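Local coordinates for protein amicyanin (Paracoccus versutus, PDB 1ID2) that carries electrons as a type-1 blue copper protein of the plastocyanin/azurin family, probably by cycling the oxidation state of its single bound copper, at residues M29-A40 with H96-E106. Numbering follows the deposited sequence.
Sequences MKYLTPEVTIKA and HPFMRGKVIVE. With CU (copper (II) ion), chain D.
Two methionine methyls sit over aromatic rings beside the copper of this cupredoxin beta barrel, one supplied by each segment. Met-29 CE stands over the His-96 imidazole, 4.0 Å from its centroid and 5° off the normal, while CE of Met-99 covers the Tyr-31 ring, 10° off its normal. Both are CH-pi contacts, the second part of a Met-aromatic pair. His-96 ND1 binds the copper at 2.2 Å, and the site is completed by His-54, Cys-93 and Met-99, whose SD lies farther from the copper, at 2.9 Å. The Met-99 chain runs extended to SD (chi2 177°) and then bends at chi3, which turns CE back over the tyrosine. With an alanine here, the copper would probably lose its thioether ligand and the Tyr-31 ring the methyl over one face.

Beyond Pro-34, strands 35-38 and 100-105 pair in parallel, their axes 4.6 Å apart at closest approach: Val-36, in register with Val-103, bonds through N to Lys-102 O and through O to Ile-104 N, at 2.8 Å. On one side of this sheet Val-36 CG1 lies 3.9 Å from Val-103 CG2, and Ile-38, Val-103 and Val-105 reach Phe-83 in the core. Glu-35 CG packs on the other side against Ile-104 CD1 and alongside Lys-102, whose NZ makes a salt bridge to Asp-90. The ladder ends at the C-terminal carboxylate, where Ala-40 N donates to Glu-106 OXT at 2.9 Å.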
ATOM      1  N   MET A  29       3.858   2.960  14.183  1.00 17.70           N
ATOM      2  CA  MET A  29       4.990   2.698  13.321  1.00  9.95           C
ATOM      3  C   MET A  29       5.007   1.272  12.785  1.00 21.20           C
ATOM      4  O   MET A  29       6.073   0.762  12.442  1.00 25.78           O
ATOM      5  CB  MET A  29       6.303   2.995  14.055  1.00  9.87           C
ATOM      6  CG  MET A  29       6.353   4.365  14.703  1.00  4.25           C
ATOM      7  SD  MET A  29       6.294   5.734  13.579  1.00 17.95           S
ATOM      8  CE  MET A  29       8.009   5.910  13.080  1.00 10.83           C
ATOM      9  N   LYS A  30       3.827   0.679  12.611  1.00 16.79           N
ATOM     10  CA  LYS A  30       3.695  -0.686  12.077  1.00 17.10           C
ATOM     11  C   LYS A  30       2.604  -0.691  11.019  1.00 22.41           C
ATOM     12  O   LYS A  30       1.577  -0.038  11.182  1.00  9.72           O
ATOM     13  CB  LYS A  30       3.240  -1.660  13.168  1.00 28.50           C
ATOM     14  CG  LYS A  30       4.279  -2.073  14.184  1.00 42.80           C
ATOM     15  CD  LYS A  30       3.614  -2.595  15.461  1.00 54.41           C
ATOM     16  CE  LYS A  30       2.883  -3.914  15.245  1.00 69.66           C
ATOM     17  NZ  LYS A  30       2.105  -4.330  16.451  1.00 83.96           N
ATOM     18  N   TYR A  31       2.767  -1.543  10.019  1.00  8.29           N
ATOM     19  CA  TYR A  31       1.652  -1.960   9.187  1.00 13.11           C
ATOM     20  C   TYR A  31       1.012  -3.055   9.975  1.00 10.45           C
ATOM     21  O   TYR A  31       1.680  -4.033  10.306  1.00 18.53           O
ATOM     22  CB  TYR A  31       2.142  -2.552   7.866  1.00 10.76           C
ATOM     23  CG  TYR A  31       2.815  -1.546   7.003  1.00  8.78           C
ATOM     24  CD1 TYR A  31       2.090  -0.493   6.432  1.00  2.00           C
ATOM     25  CD2 TYR A  31       4.181  -1.611   6.783  1.00  3.89           C
ATOM     26  CE1 TYR A  31       2.715   0.468   5.649  1.00  4.29           C
ATOM     27  CE2 TYR A  31       4.816  -0.653   6.011  1.00  3.17           C
ATOM     28  CZ  TYR A  31       4.092   0.375   5.440  1.00 14.87           C
ATOM     29  OH  TYR A  31       4.757   1.246   4.602  1.00 14.30           O
ATOM     30  N   LEU A  32      -0.297  -2.966  10.169  1.00 20.95           N
ATOM     31  CA  LEU A  32      -0.951  -3.839  11.127  1.00 18.60           C
ATOM     32  C   LEU A  32      -1.232  -5.217  10.547  1.00 43.76           C
ATOM     33  O   LEU A  32      -1.358  -6.188  11.284  1.00 29.29           O
ATOM     34  CB  LEU A  32      -2.235  -3.194  11.658  1.00 15.01           C
ATOM     35  CG  LEU A  32      -2.031  -1.951  12.538  1.00 18.83           C
ATOM     36  CD1 LEU A  32      -3.325  -1.652  13.296  1.00 14.82           C
ATOM     37  CD2 LEU A  32      -0.870  -2.157  13.505  1.00 17.20           C
ATOM     38  N   THR A  33      -1.234  -5.325   9.226  1.00 17.84           N
ATOM     39  CA  THR A  33      -1.378  -6.618   8.593  1.00  6.60           C
ATOM     40  C   THR A  33      -0.179  -6.767   7.685  1.00 20.39           C
ATOM     41  O   THR A  33      -0.187  -6.282   6.557  1.00 27.60           O
ATOM     42  CB  THR A  33      -2.661  -6.707   7.739  1.00 24.11           C
ATOM     43  OG1 THR A  33      -3.778  -6.182   8.468  1.00 23.04           O
ATOM     44  CG2 THR A  33      -2.931  -8.138   7.368  1.00 20.02           C
ATOM     45  N   PRO A  34       0.878  -7.432   8.169  1.00 29.73           N
ATOM     46  CA  PRO A  34       2.200  -7.458   7.514  1.00 36.68           C
ATOM     47  C   PRO A  34       2.260  -8.340   6.259  1.00 27.13           C
ATOM     48  O   PRO A  34       3.175  -8.227   5.440  1.00 33.17           O
ATOM     49  CB  PRO A  34       3.135  -7.980   8.610  1.00 18.49           C
ATOM     50  CG  PRO A  34       2.327  -7.885   9.891  1.00 38.77           C
ATOM     51  CD  PRO A  34       0.910  -8.108   9.472  1.00 26.57           C
ATOM     52  N   GLU A  35       1.263  -9.198   6.099  1.00 22.97           N
ATOM     53  CA  GLU A  35       1.199 -10.079   4.956  1.00 28.81           C
ATOM     54  C   GLU A  35      -0.262 -10.255   4.590  1.00 20.71           C
ATOM     55  O   GLU A  35      -1.052 -10.746   5.409  1.00 22.51           O
ATOM     56  CB  GLU A  35       1.792 -11.412   5.344  1.00 33.49           C
ATOM     57  CG  GLU A  35       2.268 -12.253   4.207  1.00 45.46           C
ATOM     58  CD  GLU A  35       3.007 -13.467   4.711  1.00 63.97           C
ATOM     59  OE1 GLU A  35       4.131 -13.287   5.239  1.00 53.48           O
ATOM     60  OE2 GLU A  35       2.419 -14.575   4.682  1.00 43.66           O
ATOM     61  N   VAL A  36      -0.642  -9.748   3.422  1.00 25.90           N
ATOM     62  CA  VAL A  36      -2.028  -9.841   2.957  1.00 25.28           C
ATOM     63  C   VAL A  36      -2.026 -10.563   1.614  1.00 18.09           C
ATOM     64  O   VAL A  36      -1.042 -10.515   0.891  1.00 23.15           O
ATOM     65  CB  VAL A  36      -2.728  -8.411   2.858  1.00 21.65           C
ATOM     66  CG1 VAL A  36      -2.011  -7.499   1.920  1.00 15.58           C
ATOM     67  CG2 VAL A  36      -4.140  -8.553   2.393  1.00 55.48           C
ATOM     68  N   THR A  37      -3.008 -11.421   1.389  1.00 16.77           N
ATOM     69  CA  THR A  37      -3.068 -12.128   0.121  1.00 40.69           C
ATOM     70  C   THR A  37      -4.442 -12.023  -0.574  1.00 28.76           C
ATOM     71  O   THR A  37      -5.488 -12.008   0.082  1.00 30.93           O
ATOM     72  CB  THR A  37      -2.520 -13.603   0.276  1.00 26.17           C
ATOM     73  OG1 THR A  37      -3.241 -14.513  -0.551  1.00 32.06           O
ATOM     74  CG2 THR A  37      -2.562 -14.064   1.709  1.00 19.99           C
ATOM     75  N   ILE A  38      -4.366 -11.548  -1.815  1.00 27.22           N
ATOM     76  CA  ILE A  38      -5.519 -11.227  -2.653  1.00 25.93           C
ATOM     77  C   ILE A  38      -5.339 -11.965  -3.981  1.00 24.80           C
ATOM     78  O   ILE A  38      -4.270 -12.519  -4.255  1.00 21.50           O
ATOM     79  CB  ILE A  38      -5.591  -9.701  -2.964  1.00 21.59           C
ATOM     80  CG1 ILE A  38      -4.275  -9.215  -3.600  1.00 11.20           C
ATOM     81  CG2 ILE A  38      -5.857  -8.949  -1.718  1.00 16.05           C
ATOM     82  CD1 ILE A  38      -4.283  -7.801  -4.132  1.00  8.95           C
ATOM     83  N   LYS A  39      -6.317 -11.836  -4.864  1.00 33.08           N
ATOM     84  CA  LYS A  39      -6.182 -12.339  -6.229  1.00 27.95           C
ATOM     85  C   LYS A  39      -5.854 -11.177  -7.163  1.00 23.46           C
ATOM     86  O   LYS A  39      -6.149 -10.020  -6.833  1.00 26.53           O
ATOM     87  CB  LYS A  39      -7.483 -13.025  -6.655  1.00 27.81           C
ATOM     88  CG  LYS A  39      -7.711 -14.366  -5.976  1.00 37.83           C
ATOM     89  CD  LYS A  39      -9.181 -14.600  -5.691  1.00 63.21           C
ATOM     90  CE  LYS A  39      -9.670 -13.776  -4.499  1.00 95.31           C
ATOM     91  NZ  LYS A  39      -9.168 -14.286  -3.186  1.00 97.91           N
ATOM     92  N   ALA A  40      -5.163 -11.462  -8.270  1.00 23.60           N
ATOM     93  CA  ALA A  40      -4.821 -10.434  -9.263  1.00 26.57           C
ATOM     94  C   ALA A  40      -6.080  -9.697  -9.640  1.00 32.44           C
ATOM     95  O   ALA A  40      -7.154 -10.301  -9.689  1.00 25.66           O
ATOM     96  CB  ALA A  40      -4.218 -11.061 -10.500  1.00 27.62           C
ATOM     97  N   HIS A  96      10.760   5.528   6.902  1.00 13.53           N
ATOM     98  CA  HIS A  96      10.830   4.577   8.013  1.00 10.09           C
ATOM     99  C   HIS A  96      10.992   3.172   7.458  1.00  6.85           C
ATOM    100  O   HIS A  96      10.058   2.358   7.523  1.00 14.97           O
ATOM    101  CB  HIS A  96       9.534   4.644   8.836  1.00 14.42           C
ATOM    102  CG  HIS A  96       9.101   6.039   9.190  1.00 18.06           C
ATOM    103  ND1 HIS A  96       7.808   6.467   8.973  1.00 20.00           N
ATOM    104  CD2 HIS A  96       9.844   7.076   9.655  1.00 27.49           C
ATOM    105  CE1 HIS A  96       7.796   7.743   9.303  1.00 20.61           C
ATOM    106  NE2 HIS A  96       9.006   8.161   9.715  1.00 17.78           N
ATOM    107  N   PRO A  97      12.170   2.867   6.872  1.00 13.56           N
ATOM    108  CA  PRO A  97      12.375   1.631   6.111  1.00 15.18           C
ATOM    109  C   PRO A  97      12.348   0.362   6.972  1.00 15.44           C
ATOM    110  O   PRO A  97      12.384  -0.743   6.457  1.00 19.84           O
ATOM    111  CB  PRO A  97      13.746   1.830   5.469  1.00 23.77           C
ATOM    112  CG  PRO A  97      14.172   3.222   5.840  1.00 29.03           C
ATOM    113  CD  PRO A  97      13.442   3.585   7.048  1.00 17.13           C
ATOM    114  N   PHE A  98      12.317   0.526   8.283  1.00 11.85           N
ATOM    115  CA  PHE A  98      12.153  -0.601   9.169  1.00  6.98           C
ATOM    116  C   PHE A  98      10.714  -1.064   9.149  1.00  9.16           C
ATOM    117  O   PHE A  98      10.403  -2.119   9.703  1.00 18.76           O
ATOM    118  CB  PHE A  98      12.542  -0.214  10.592  1.00  5.95           C
ATOM    119  CG  PHE A  98      11.868   1.040  11.083  1.00  8.30           C
ATOM    120  CD1 PHE A  98      10.640   0.974  11.726  1.00  9.05           C
ATOM    121  CD2 PHE A  98      12.457   2.279  10.897  1.00 10.61           C
ATOM    122  CE1 PHE A  98      10.007   2.115  12.172  1.00  7.31           C
ATOM    123  CE2 PHE A  98      11.830   3.445  11.367  1.00 13.54           C
ATOM    124  CZ  PHE A  98      10.609   3.356  12.002  1.00 11.67           C
ATOM    125  N   MET A  99       9.817  -0.188   8.691  1.00 17.90           N
ATOM    126  CA  MET A  99       8.417  -0.563   8.403  1.00 21.46           C
ATOM    127  C   MET A  99       8.325  -1.274   7.046  1.00  5.46           C
ATOM    128  O   MET A  99       8.628  -0.691   6.013  1.00 10.17           O
ATOM    129  CB  MET A  99       7.501   0.669   8.361  1.00 21.13           C
ATOM    130  CG  MET A  99       7.251   1.363   9.692  1.00 17.87           C
ATOM    131  SD  MET A  99       6.224   2.842   9.466  1.00 19.84           S
ATOM    132  CE  MET A  99       4.612   2.046   9.174  1.00  6.27           C
ATOM    133  N   ARG A 100       7.878  -2.522   7.070  1.00  8.71           N
ATOM    134  CA  ARG A 100       7.854  -3.370   5.896  1.00 14.04           C
ATOM    135  C   ARG A 100       6.562  -4.169   5.928  1.00 16.54           C
ATOM    136  O   ARG A 100       6.070  -4.515   7.000  1.00 22.58           O
ATOM    137  CB  ARG A 100       9.009  -4.360   5.947  1.00 36.89           C
ATOM    138  CG  ARG A 100      10.361  -3.744   5.902  1.00 27.07           C
ATOM    139  CD  ARG A 100      11.388  -4.763   6.285  1.00 27.36           C
ATOM    140  NE  ARG A 100      12.568  -4.101   6.821  1.00 58.93           N
ATOM    141  CZ  ARG A 100      13.697  -3.917   6.152  1.00 38.83           C
ATOM    142  NH1 ARG A 100      13.829  -4.369   4.909  1.00109.90           N
ATOM    143  NH2 ARG A 100      14.639  -3.144   6.670  1.00 26.41           N
ATOM    144  N   GLY A 101       6.107  -4.595   4.760  1.00  9.91           N
ATOM    145  CA  GLY A 101       5.020  -5.563   4.709  1.00  7.77           C
ATOM    146  C   GLY A 101       5.071  -6.253   3.361  1.00 12.72           C
ATOM    147  O   GLY A 101       5.920  -5.916   2.511  1.00  9.25           O
ATOM    148  N   LYS A 102       4.107  -7.129   3.106  1.00 14.86           N
ATOM    149  CA  LYS A 102       4.020  -7.726   1.795  1.00 16.90           C
ATOM    150  C   LYS A 102       2.621  -8.096   1.347  1.00 18.34           C
ATOM    151  O   LYS A 102       1.739  -8.405   2.166  1.00 15.55           O
ATOM    152  CB  LYS A 102       4.946  -8.934   1.709  1.00 29.66           C
ATOM    153  CG  LYS A 102       4.374 -10.229   2.188  1.00 25.78           C
ATOM    154  CD  LYS A 102       4.809 -11.357   1.250  1.00 50.90           C
ATOM    155  CE  LYS A 102       6.176 -11.939   1.606  1.00 21.55           C
ATOM    156  NZ  LYS A 102       7.316 -10.974   1.577  1.00 52.90           N
ATOM    157  N   VAL A 103       2.430  -8.031   0.034  1.00 22.05           N
ATOM    158  CA  VAL A 103       1.196  -8.450  -0.607  1.00 30.95           C
ATOM    159  C   VAL A 103       1.474  -9.674  -1.477  1.00 11.67           C
ATOM    160  O   VAL A 103       2.358  -9.659  -2.325  1.00 12.45           O
ATOM    161  CB  VAL A 103       0.591  -7.303  -1.477  1.00 20.59           C
ATOM    162  CG1 VAL A 103      -0.810  -7.687  -1.976  1.00  8.50           C
ATOM    163  CG2 VAL A 103       0.507  -6.020  -0.658  1.00 15.01           C
ATOM    164  N   ILE A 104       0.732 -10.739  -1.215  1.00 12.60           N
ATOM    165  CA  ILE A 104       0.783 -11.943  -2.012  1.00 39.67           C
ATOM    166  C   ILE A 104      -0.414 -11.960  -2.936  1.00 17.55           C
ATOM    167  O   ILE A 104      -1.559 -11.891  -2.487  1.00 17.70           O
ATOM    168  CB  ILE A 104       0.739 -13.180  -1.121  1.00 33.46           C
ATOM    169  CG1 ILE A 104       1.902 -13.126  -0.131  1.00 10.78           C
ATOM    170  CG2 ILE A 104       0.746 -14.459  -1.974  1.00 33.45           C
ATOM    171  CD1 ILE A 104       1.533 -13.709   1.164  1.00 13.19           C
ATOM    172  N   VAL A 105      -0.130 -11.903  -4.228  1.00 34.24           N
ATOM    173  CA  VAL A 105      -1.156 -11.905  -5.251  1.00 17.42           C
ATOM    174  C   VAL A 105      -1.159 -13.254  -5.950  1.00 19.75           C
ATOM    175  O   VAL A 105      -0.123 -13.739  -6.410  1.00 35.58           O
ATOM    176  CB  VAL A 105      -0.914 -10.790  -6.288  1.00 15.25           C
ATOM    177  CG1 VAL A 105      -2.112 -10.663  -7.176  1.00 14.38           C
ATOM    178  CG2 VAL A 105      -0.679  -9.466  -5.594  1.00 11.78           C
ATOM    179  N   GLU A 106      -2.335 -13.831  -6.089  1.00 34.96           N
ATOM    180  CA  GLU A 106      -2.453 -15.098  -6.773  1.00 59.58           C
ATOM    181  C   GLU A 106      -3.665 -15.125  -7.707  1.00 16.61           C
ATOM    182  O   GLU A 106      -4.292 -16.192  -7.871  1.00 83.01           O
ATOM    183  CB  GLU A 106      -2.515 -16.210  -5.735  1.00 45.41           C
ATOM    184  CG  GLU A 106      -3.130 -15.796  -4.428  1.00 44.06           C
ATOM    185  CD  GLU A 106      -3.473 -16.978  -3.566  1.00 77.61           C
ATOM    186  OE1 GLU A 106      -2.532 -17.648  -3.065  1.00 62.20           O
ATOM    187  OE2 GLU A 106      -4.690 -17.249  -3.425  1.00 82.57           O
ATOM    188  OXT GLU A 106      -3.930 -14.084  -8.339  1.00 40.23           O
TER
HETATM  189 CU    CU D 107       6.292   5.268   7.910  1.00 21.77          CU
HETATM  190  O   HOH W   1       5.431  -2.989   9.892  1.00 10.01           O
HETATM  191  O   HOH W   2       0.608  -6.203   4.034  1.00 16.98           O